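Histidine triad protein (Plasmodium falciparum 3D7, PDB 5CS2) probably hydrolyses diadenosine triphosphate to AMP and ADP as a member of the histidine triad family. Local coordinates at residues N189-K192 with S193-E197. Residues are numbered along the deposited sequence; the frame is centred on the assembly and turned at random.
Sequences NLIK and SYINE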
ATOM      1  N   ASN A 189      14.846  16.740   8.873  1.00 24.19           N
ATOM      2  CA  ASN A 189      14.922  17.232  10.249  1.00 24.48           C
ATOM      3  C   ASN A 189      13.567  17.701  10.756  1.00 28.02           C
ATOM      4  O   ASN A 189      13.206  17.389  11.880  1.00 29.56           O
ATOM      5  CB  ASN A 189      16.000  18.315  10.380  1.00 27.35           C
ATOM      6  CG  ASN A 189      16.416  18.562  11.804  1.00 60.13           C
ATOM      7  OD1 ASN A 189      16.068  19.580  12.405  1.00 63.46           O
ATOM      8  ND2 ASN A 189      17.138  17.619  12.388  1.00 50.02           N
ATOM      9  N   LEU A 190      12.808  18.381   9.908  1.00 25.42           N
ATOM     10  CA  LEU A 190      11.465  18.855  10.236  1.00 27.03           C
ATOM     11  C   LEU A 190      10.555  17.651  10.571  1.00 28.57           C
ATOM     12  O   LEU A 190       9.839  17.667  11.582  1.00 26.20           O
ATOM     13  CB  LEU A 190      10.906  19.655   9.054  1.00 28.32           C
ATOM     14  CG  LEU A 190       9.454  20.124   9.173  1.00 36.07           C
ATOM     15  CD1 LEU A 190       9.367  21.496   9.869  1.00 37.21           C
ATOM     16  CD2 LEU A 190       8.790  20.188   7.792  1.00 38.38           C
ATOM     17  N   ILE A 191      10.653  16.571   9.761  1.00 23.90           N
ATOM     18  CA  ILE A 191       9.842  15.372   9.990  1.00 22.16           C
ATOM     19  C   ILE A 191      10.227  14.665  11.241  1.00 22.86           C
ATOM     20  O   ILE A 191       9.374  14.403  12.072  1.00 23.89           O
ATOM     21  CB  ILE A 191       9.860  14.437   8.757  1.00 24.89           C
ATOM     22  CG1 ILE A 191       9.310  15.178   7.520  1.00 26.06           C
ATOM     23  CG2 ILE A 191       9.105  13.148   9.069  1.00 25.12           C
ATOM     24  CD1 ILE A 191       9.567  14.488   6.192  1.00 27.99           C
ATOM     25  N   LYS A 192      11.539  14.398  11.425  1.00 20.59           N
ATOM     26  CA  LYS A 192      12.080  13.738  12.599  1.00 21.29           C
ATOM     27  C   LYS A 192      11.726  14.529  13.871  1.00 23.84           C
ATOM     28  O   LYS A 192      11.322  13.927  14.860  1.00 24.32           O
ATOM     29  CB  LYS A 192      13.619  13.728  12.477  1.00 23.95           C
ATOM     30  CG  LYS A 192      14.294  12.399  12.513  1.00 34.28           C
ATOM     31  CD  LYS A 192      15.826  12.566  12.540  1.00 26.56           C
ATOM     32  CE  LYS A 192      16.354  13.698  11.654  1.00 31.48           C
ATOM     33  NZ  LYS A 192      17.841  13.859  11.755  1.00 33.35           N
ATOM     34  N   SER A 193      11.869  15.872  13.833  1.00 23.73           N
ATOM     35  CA  SER A 193      11.588  16.750  14.982  1.00 24.27           C
ATOM     36  C   SER A 193      10.142  16.651  15.427  1.00 26.73           C
ATOM     37  O   SER A 193       9.881  16.540  16.627  1.00 27.37           O
ATOM     38  CB  SER A 193      11.939  18.199  14.677  1.00 28.72           C
ATOM     39  OG  SER A 193      13.331  18.313  14.437  1.00 36.81           O
ATOM     40  N   TYR A 194       9.220  16.609  14.450  1.00 22.67           N
ATOM     41  CA  TYR A 194       7.791  16.474  14.705  1.00 22.06           C
ATOM     42  C   TYR A 194       7.454  15.130  15.315  1.00 24.84           C
ATOM     43  O   TYR A 194       6.729  15.088  16.295  1.00 24.73           O
ATOM     44  CB  TYR A 194       6.983  16.765  13.450  1.00 22.73           C
ATOM     45  CG  TYR A 194       5.498  16.819  13.714  1.00 24.62           C
ATOM     46  CD1 TYR A 194       4.903  17.970  14.226  1.00 26.62           C
ATOM     47  CD2 TYR A 194       4.690  15.703  13.495  1.00 23.84           C
ATOM     48  CE1 TYR A 194       3.538  18.008  14.524  1.00 28.13           C
ATOM     49  CE2 TYR A 194       3.321  15.733  13.772  1.00 23.73           C
ATOM     50  CZ  TYR A 194       2.753  16.885  14.294  1.00 32.29           C
ATOM     51  OH  TYR A 194       1.409  16.907  14.555  1.00 33.57           O
ATOM     52  N   ILE A 195       8.000  14.008  14.765  1.00 21.44           N
ATOM     53  CA  ILE A 195       7.773  12.697  15.330  1.00 21.31           C
ATOM     54  C   ILE A 195       8.215  12.696  16.798  1.00 26.41           C
ATOM     55  O   ILE A 195       7.453  12.283  17.665  1.00 24.64           O
ATOM     56  CB  ILE A 195       8.454  11.573  14.469  1.00 24.01           C
ATOM     57  CG1 ILE A 195       7.849  11.535  13.056  1.00 25.44           C
ATOM     58  CG2 ILE A 195       8.359  10.224  15.162  1.00 24.43           C
ATOM     59  CD1 ILE A 195       8.674  10.685  11.950  1.00 23.08           C
ATOM     60  N   ASN A 196       9.438  13.197  17.072  1.00 23.22           N
ATOM     61  CA  ASN A 196      10.002  13.254  18.422  1.00 23.29           C
ATOM     62  C   ASN A 196       9.129  14.047  19.401  1.00 28.32           C
ATOM     63  O   ASN A 196       8.863  13.581  20.514  1.00 28.59           O
ATOM     64  CB  ASN A 196      11.409  13.833  18.356  1.00 25.44           C
ATOM     65  CG  ASN A 196      12.409  12.881  17.749  1.00 32.68           C
ATOM     66  OD1 ASN A 196      12.165  11.676  17.648  1.00 25.57           O
ATOM     67  ND2 ASN A 196      13.570  13.396  17.378  1.00 24.66           N
ATOM     68  N   GLU A 197       8.663  15.193  18.971  1.00 25.15           N
ATOM     69  CA  GLU A 197       7.837  16.091  19.792  1.00 27.30           C
ATOM     70  C   GLU A 197       6.508  15.435  20.220  1.00 32.38           C
ATOM     71  O   GLU A 197       6.133  15.504  21.396  1.00 32.93           O
ATOM     72  CB  GLU A 197       7.594  17.401  19.019  1.00 29.04           C
ATOM     73  CG  GLU A 197       6.775  18.439  19.770  1.00 47.59           C
ATOM     74  CD  GLU A 197       6.624  19.779  19.073  1.00 86.68           C
ATOM     75  OE1 GLU A 197       5.734  19.904  18.201  1.00 87.12           O
ATOM     76  OE2 GLU A 197       7.376  20.716  19.427  1.00 91.36           O
TER
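S193 and N189 give a worked example of how a serine can fold back on the helix that carries it. The hydroxyl OG of S193 donates a hydrogen bond to N189 O, 2.7 Å away, while the backbone N of S193 reaches the same oxygen at 2.8 Å. One carbonyl is thus gripped twice, and the two donors arrive from opposite faces of its plane, OG standing well above it, 40° out. What brings the hydroxyl there is chi1 of S193 (-63°), which sets OG beside its own backbone N and opposite the carbonyl carbon. The side-chain carboxamide of N189 lies nearby, its OD1 3.6 Å from S193 OG.

K192, the residue before S193, turns its aliphatic chain outward and engages chiefly through its backbone: K192 O accepts the N-H of N196 in a nearly straight bond (168°), and the carboxamide of N196 folds back over that oxygen, with CG at 3.3 Å.

The inward side is largely apolar. I191 and I195, one turn apart, lie side by side and point the same way, CG2 of the former meeting CD1 of the latter at 3.8 Å; CG1 of I195 also rests 3.4 Å from I191 O, which takes the N-H of I195. I191 continues onto M85, M89 and L92 of helix 72-93, whereas I195 packs on W14.

The hydroxyl returned to the i-4 carbonyl is a common habit of serine within alpha-helices, and the apolar stripe beside a more exposed, mostly polar side marks helix 181-199 as amphipathic, lying against helix 72-93 of the HIT fold.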